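Long-range contacts in Cry23AA1 (Bacillus thuringiensis, PDB 4RHZ), which is a zinc-binding crystal toxin of the aerolysin family that forms a binary complex with Cry37Aa1 and probably acts by making pores in membranes: residues Leu54-Val59 with Val71-Trp75; Val163-Met169 with Ile210-Ser216. All blocks are in the same frame, centred on the assembly; numbering follows the deposited sequence.

Interaction 1 (Leu54-Val59 with Val71-Trp75); sequences LTTKRV and VSFTW
K57 lays its methylenes along the buried ring of F73 where two successive strands of the elongated aerolysin-family β fold approach each other through their side chains. The strands are not paired directly: their axes stay 8.4 Å apart, and no backbone hydrogen bond crosses between them. They run nearly antiparallel, at 164°. Backbone pairing goes to other strands of the same branched sheet, K57 with A150 and V71 with T138.

The tight core lies at F73 and V71, the two buried residues of the contact. The aliphatic part of K57 slides past the F73 ring in the opposite sense, with K57 CG 3.7 Å from F73 CE2 and set obliquely to the ring. F73 in turn stacks on Y152. V71 also touches A150 and T138, while across the contact V59 CG2 and V71 CG1 meet more loosely, at 4.4 Å.

At one end, close but partly exposed, L54 lies over a face of the W75 indole. L54 CD1 sits 3.6 Å from the centroid of the five-membered ring of W75 and 14° off its normal, a CH-pi contact. W75 lies near the zinc site, its side chain about 8 Å from those of H79 and H132.

The solvent side has a different character. T55 and K57 are exposed, and K57 spans both environments: with CG anti to its carbonyl carbon (chi1 -79°) and the rest of the chain extended, it carries its ammonium past F73 to the 71-75 backbone. There K57 NZ donates to S72 O at 2.5 Å, a length too short to trust closely. A single water bridges the same two residues, accepting from K57 NZ at 3.2 Å and from S72 N at 3.0 Å.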
loop_
_atom_site.group_PDB
_atom_site.type_symbol
_atom_site.label_atom_id
_atom_site.label_comp_id
_atom_site.label_asym_id
_atom_site.label_seq_id
_atom_site.Cartn_x
_atom_site.Cartn_y
_atom_site.Cartn_z
ATOM N N LEU A 54 -13.770 -11.414 4.377
ATOM C CA LEU A 54 -15.055 -10.773 4.046
ATOM C C LEU A 54 -16.311 -11.470 4.488
ATOM O O LEU A 54 -17.111 -10.807 5.184
ATOM C CB LEU A 54 -15.188 -10.432 2.556
ATOM C CG LEU A 54 -13.913 -9.676 2.097
ATOM C CD1 LEU A 54 -13.956 -9.615 0.609
ATOM C CD2 LEU A 54 -13.807 -8.258 2.745
ATOM N N THR A 55 -16.519 -12.751 4.072
ATOM C CA THR A 55 -17.617 -13.587 4.605
ATOM C C THR A 55 -17.121 -14.975 4.535
ATOM O O THR A 55 -16.092 -15.243 3.927
ATOM C CB THR A 55 -18.778 -13.811 3.659
ATOM O OG1 THR A 55 -18.465 -13.320 2.365
ATOM C CG2 THR A 55 -20.071 -13.407 4.180
ATOM N N THR A 56 -17.918 -15.872 5.106
ATOM C CA THR A 56 -17.609 -17.252 5.048
ATOM C C THR A 56 -18.867 -18.047 4.687
ATOM O O THR A 56 -20.024 -17.660 4.994
ATOM C CB THR A 56 -17.034 -17.755 6.392
ATOM O OG1 THR A 56 -18.073 -17.596 7.340
ATOM C CG2 THR A 56 -15.897 -16.899 6.882
ATOM N N LYS A 57 -18.613 -19.174 4.044
ATOM C CA LYS A 57 -19.680 -20.091 3.713
ATOM C C LYS A 57 -19.342 -21.413 4.398
ATOM O O LYS A 57 -18.228 -21.956 4.219
ATOM C CB LYS A 57 -19.764 -20.225 2.191
ATOM C CG LYS A 57 -20.474 -19.038 1.582
ATOM C CD LYS A 57 -20.836 -19.118 0.147
ATOM C CE LYS A 57 -21.586 -17.794 -0.244
ATOM N NZ LYS A 57 -21.973 -17.778 -1.677
ATOM N N ARG A 58 -20.279 -21.856 5.238
ATOM C CA ARG A 58 -20.123 -23.068 5.975
ATOM C C ARG A 58 -21.056 -24.176 5.353
ATOM O O ARG A 58 -22.269 -23.924 5.051
ATOM C CB ARG A 58 -20.488 -22.828 7.448
ATOM C CG ARG A 58 -20.294 -24.063 8.319
ATOM C CD ARG A 58 -20.752 -23.913 9.831
ATOM N NE ARG A 58 -20.955 -25.226 10.458
ATOM C CZ ARG A 58 -20.764 -25.532 11.758
ATOM N NH1 ARG A 58 -20.292 -24.605 12.612
ATOM N NH2 ARG A 58 -21.021 -26.786 12.212
ATOM N N VAL A 59 -20.501 -25.384 5.218
ATOM C CA VAL A 59 -21.253 -26.546 4.685
ATOM C C VAL A 59 -20.982 -27.729 5.586
ATOM O O VAL A 59 -19.847 -28.154 5.693
ATOM C CB VAL A 59 -20.866 -26.936 3.238
ATOM C CG1 VAL A 59 -21.834 -28.018 2.667
ATOM C CG2 VAL A 59 -20.893 -25.713 2.278
ATOM N N VAL A 71 -18.564 -23.659 -3.674
ATOM C CA VAL A 71 -18.753 -22.353 -2.951
ATOM C C VAL A 71 -18.277 -21.185 -3.831
ATOM O O VAL A 71 -17.182 -21.231 -4.405
ATOM C CB VAL A 71 -18.036 -22.284 -1.565
ATOM C CG1 VAL A 71 -18.731 -23.195 -0.547
ATOM C CG2 VAL A 71 -16.582 -22.703 -1.680
ATOM N N SER A 72 -19.126 -20.164 -3.902
ATOM C CA SER A 72 -18.996 -19.064 -4.806
ATOM C C SER A 72 -19.089 -17.815 -3.976
ATOM O O SER A 72 -19.977 -17.708 -3.116
ATOM C CB SER A 72 -20.217 -18.984 -5.750
ATOM O OG SER A 72 -20.150 -20.040 -6.651
ATOM N N PHE A 73 -18.271 -16.845 -4.335
ATOM C CA PHE A 73 -18.208 -15.582 -3.620
ATOM C C PHE A 73 -18.198 -14.446 -4.601
ATOM O O PHE A 73 -17.634 -14.533 -5.708
ATOM C CB PHE A 73 -16.917 -15.511 -2.826
ATOM C CG PHE A 73 -16.835 -16.522 -1.752
ATOM C CD1 PHE A 73 -16.059 -17.664 -1.912
ATOM C CD2 PHE A 73 -17.532 -16.338 -0.588
ATOM C CE1 PHE A 73 -15.968 -18.606 -0.886
ATOM C CE2 PHE A 73 -17.463 -17.273 0.446
ATOM C CZ PHE A 73 -16.665 -18.412 0.294
ATOM N N THR A 74 -18.802 -13.370 -4.179
ATOM C CA THR A 74 -18.683 -12.182 -4.941
ATOM C C THR A 74 -18.364 -10.981 -4.047
ATOM O O THR A 74 -18.885 -10.855 -2.946
ATOM C CB THR A 74 -19.939 -12.004 -5.781
ATOM O OG1 THR A 74 -19.587 -11.251 -6.934
ATOM C CG2 THR A 74 -21.058 -11.310 -5.006
ATOM N N TRP A 75 -17.511 -10.089 -4.533
ATOM C CA TRP A 75 -17.277 -8.868 -3.796
ATOM C C TRP A 75 -16.946 -7.660 -4.689
ATOM O O TRP A 75 -16.186 -7.766 -5.654
ATOM C CB TRP A 75 -16.183 -9.086 -2.757
ATOM C CG TRP A 75 -16.203 -8.059 -1.697
ATOM C CD1 TRP A 75 -17.157 -7.883 -0.723
ATOM C CD2 TRP A 75 -15.225 -7.030 -1.502
ATOM N NE1 TRP A 75 -16.819 -6.794 0.077
ATOM C CE2 TRP A 75 -15.638 -6.260 -0.387
ATOM C CE3 TRP A 75 -14.027 -6.694 -2.156
ATOM C CZ2 TRP A 75 -14.889 -5.168 0.090
ATOM C CZ3 TRP A 75 -13.277 -5.601 -1.683
ATOM C CH2 TRP A 75 -13.708 -4.854 -0.572
HETATM O O HOH W 1 -21.801 -20.838 -2.628
#

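Interaction 2 (Val163-Met169 with Ile210-Ser216); sequences VNVECDM and IAHFKGS
V165, C167 and M169 face G215, F213 and A211 as antiparallel hydrogen-bonded pairs, the strand axes meeting at 154° and six N-H...O bonds joining the two backbones. N164, E166 and D168 stand opposite S216, K214 and H212 in the intervening non-hydrogen-bonded pairs, all on the other face of the sheet.

On that polar face the imidazole of H212 is gripped at its edge by two carboxylates. H212 NE2 donates to E166 OE1 at 2.7 Å, and H212 ND1 to D168 OD1 at 2.8 Å. Both oxygens lie within a few degrees of the ring plane, yet they are met differently: E166 OE1 from above its carboxylate plane, which stands 85° to the ring, and D168 OD1 on the syn side, tilted from the plane. A chi1 of -179° swings the ring out from its own backbone N and over the neighbouring strand. Being held at both nitrogens fixes its rotation and would favour the doubly protonated, cationic form. D168 OD2 is steadied separately by N35. K214 adds a nearby opposite charge, but its NZ stays 4.2 Å from E166 OE1, beyond a salt bridge.

The reverse face is buried and largely apolar. C167 SG packs on F213 CB at 4.0 Å. The F213 ring leans along its own strand toward G215, which has no side chain to obstruct it, and F213 CE2 comes 3.4 Å from V165 O, oblique to the ring. M169 and A211 both touch V191 of helix 191-197. This two-faced pairing, polar on one side and core-forming on the other, belongs to the long, mainly antiparallel β-sheet that runs through toxins of the aerolysin family.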
loop_
_atom_site.group_PDB
_atom_site.type_symbol
_atom_site.label_atom_id
_atom_site.label_comp_id
_atom_site.label_asym_id
_atom_site.label_seq_id
_atom_site.Cartn_x
_atom_site.Cartn_y
_atom_site.Cartn_z
ATOM N N VAL A 163 7.708 10.816 -6.325
ATOM C CA VAL A 163 8.457 10.678 -7.577
ATOM C C VAL A 163 9.259 11.973 -7.844
ATOM O O VAL A 163 8.898 13.090 -7.361
ATOM C CB VAL A 163 7.558 10.305 -8.784
ATOM C CG1 VAL A 163 6.682 9.084 -8.470
ATOM C CG2 VAL A 163 6.655 11.480 -9.195
ATOM N N ASN A 164 10.353 11.786 -8.585
ATOM C CA ASN A 164 11.148 12.845 -9.134
ATOM C C ASN A 164 10.571 13.231 -10.481
ATOM O O ASN A 164 10.344 12.363 -11.323
ATOM C CB ASN A 164 12.550 12.335 -9.356
ATOM C CG ASN A 164 13.213 11.921 -8.070
ATOM O OD1 ASN A 164 13.111 12.607 -7.037
ATOM N ND2 ASN A 164 13.842 10.749 -8.106
ATOM N N VAL A 165 10.351 14.530 -10.675
ATOM C CA VAL A 165 9.793 15.091 -11.916
ATOM C C VAL A 165 10.894 16.016 -12.536
ATOM O O VAL A 165 11.150 17.108 -12.046
ATOM C CB VAL A 165 8.504 15.896 -11.583
ATOM C CG1 VAL A 165 7.905 16.539 -12.813
ATOM C CG2 VAL A 165 7.452 15.013 -10.877
ATOM N N GLU A 166 11.556 15.545 -13.576
ATOM C CA GLU A 166 12.811 16.077 -14.033
ATOM C C GLU A 166 12.822 16.291 -15.517
ATOM O O GLU A 166 12.183 15.531 -16.270
ATOM C CB GLU A 166 13.948 15.117 -13.699
ATOM C CG GLU A 166 14.257 15.135 -12.223
ATOM C CD GLU A 166 15.443 14.251 -11.912
ATOM O OE1 GLU A 166 16.525 14.787 -11.665
ATOM O OE2 GLU A 166 15.328 13.015 -11.983
ATOM N N CYS A 167 13.561 17.317 -15.941
ATOM C CA CYS A 167 13.935 17.459 -17.382
ATOM C C CYS A 167 15.162 18.372 -17.565
ATOM O O CYS A 167 15.612 19.013 -16.616
ATOM C CB CYS A 167 12.790 17.963 -18.241
ATOM S SG CYS A 167 12.212 19.564 -17.668
ATOM N N ASP A 168 15.685 18.391 -18.789
ATOM C CA ASP A 168 16.761 19.307 -19.222
ATOM C C ASP A 168 16.199 20.356 -20.151
ATOM O O ASP A 168 15.211 20.146 -20.846
ATOM C CB ASP A 168 17.838 18.548 -20.002
ATOM C CG ASP A 168 18.658 17.606 -19.116
ATOM O OD1 ASP A 168 18.808 17.909 -17.907
ATOM O OD2 ASP A 168 19.178 16.597 -19.653
ATOM N N MET A 169 16.886 21.479 -20.195
ATOM C CA MET A 169 16.466 22.597 -21.013
ATOM C C MET A 169 17.745 23.222 -21.561
ATOM O O MET A 169 18.759 23.333 -20.847
ATOM C CB MET A 169 15.717 23.591 -20.147
ATOM C CG MET A 169 14.294 23.219 -19.927
ATOM S SD MET A 169 13.396 24.444 -18.931
ATOM C CE MET A 169 12.111 23.409 -18.197
ATOM N N ILE A 210 23.306 23.680 -20.612
ATOM C CA ILE A 210 22.118 22.834 -20.338
ATOM C C ILE A 210 21.682 23.090 -18.925
ATOM O O ILE A 210 22.524 23.074 -18.017
ATOM C CB ILE A 210 22.412 21.334 -20.638
ATOM C CG1 ILE A 210 22.334 21.092 -22.141
ATOM C CG2 ILE A 210 21.460 20.371 -19.853
ATOM C CD1 ILE A 210 22.704 19.650 -22.614
ATOM N N ALA A 211 20.405 23.408 -18.727
ATOM C CA ALA A 211 19.887 23.467 -17.351
ATOM C C ALA A 211 19.053 22.232 -17.081
ATOM O O ALA A 211 18.277 21.765 -17.955
ATOM C CB ALA A 211 19.080 24.774 -17.062
ATOM N N HIS A 212 19.201 21.709 -15.868
ATOM C CA HIS A 212 18.464 20.530 -15.455
ATOM C C HIS A 212 17.384 20.969 -14.504
ATOM O O HIS A 212 17.677 21.692 -13.517
ATOM C CB HIS A 212 19.371 19.517 -14.764
ATOM C CG HIS A 212 18.657 18.265 -14.325
ATOM N ND1 HIS A 212 18.287 17.267 -15.205
ATOM C CD2 HIS A 212 18.284 17.836 -13.091
ATOM C CE1 HIS A 212 17.698 16.287 -14.536
ATOM N NE2 HIS A 212 17.692 16.604 -13.249
ATOM N N PHE A 213 16.141 20.530 -14.766
ATOM C CA PHE A 213 15.057 20.785 -13.776
ATOM C C PHE A 213 14.770 19.541 -12.929
ATOM O O PHE A 213 14.486 18.483 -13.476
ATOM C CB PHE A 213 13.761 21.293 -14.419
ATOM C CG PHE A 213 12.650 21.416 -13.448
ATOM C CD1 PHE A 213 12.605 22.492 -12.594
ATOM C CD2 PHE A 213 11.660 20.398 -13.329
ATOM C CE1 PHE A 213 11.615 22.613 -11.649
ATOM C CE2 PHE A 213 10.640 20.499 -12.395
ATOM C CZ PHE A 213 10.595 21.586 -11.549
ATOM N N LYS A 214 14.805 19.706 -11.614
ATOM C CA LYS A 214 14.561 18.636 -10.654
ATOM C C LYS A 214 13.424 19.017 -9.762
ATOM O O LYS A 214 13.607 19.748 -8.778
ATOM C CB LYS A 214 15.785 18.392 -9.786
ATOM C CG LYS A 214 15.516 17.278 -8.713
ATOM C CD LYS A 214 16.707 16.391 -8.474
ATOM C CE LYS A 214 16.346 15.261 -7.459
ATOM N NZ LYS A 214 17.309 14.089 -7.556
ATOM N N GLY A 215 12.221 18.586 -10.132
ATOM C CA GLY A 215 11.062 18.858 -9.286
ATOM C C GLY A 215 10.496 17.581 -8.666
ATOM O O GLY A 215 11.178 16.549 -8.579
ATOM N N SER A 216 9.234 17.615 -8.271
ATOM C CA SER A 216 8.709 16.439 -7.619
ATOM C C SER A 216 7.189 16.259 -7.702
ATOM O O SER A 216 6.416 17.179 -8.098
ATOM C CB SER A 216 9.196 16.434 -6.163
ATOM O OG SER A 216 8.450 17.403 -5.483
#

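In the fold
From the N terminus, interaction 1 forms first: strand 50-61 turns back into strand 67-90, and the side-chain contact closes a loop of 11 residues. Strand 67-90 goes on to supply H79, and strand 126-142 then brings E130 and H132 to the same zinc, before interaction 2 closes a larger loop of 40 residues that includes strand 182-190 and helix 191-197. The two are in series, neither nested nor crossed. The centres of interactions 1 and 2 are about 50 Å apart, on opposite sides of the chain's centre. One sheet nevertheless connects them: strand 146-179 pairs with both 50-61 and 211-235, and 211-235 also pairs with 67-90.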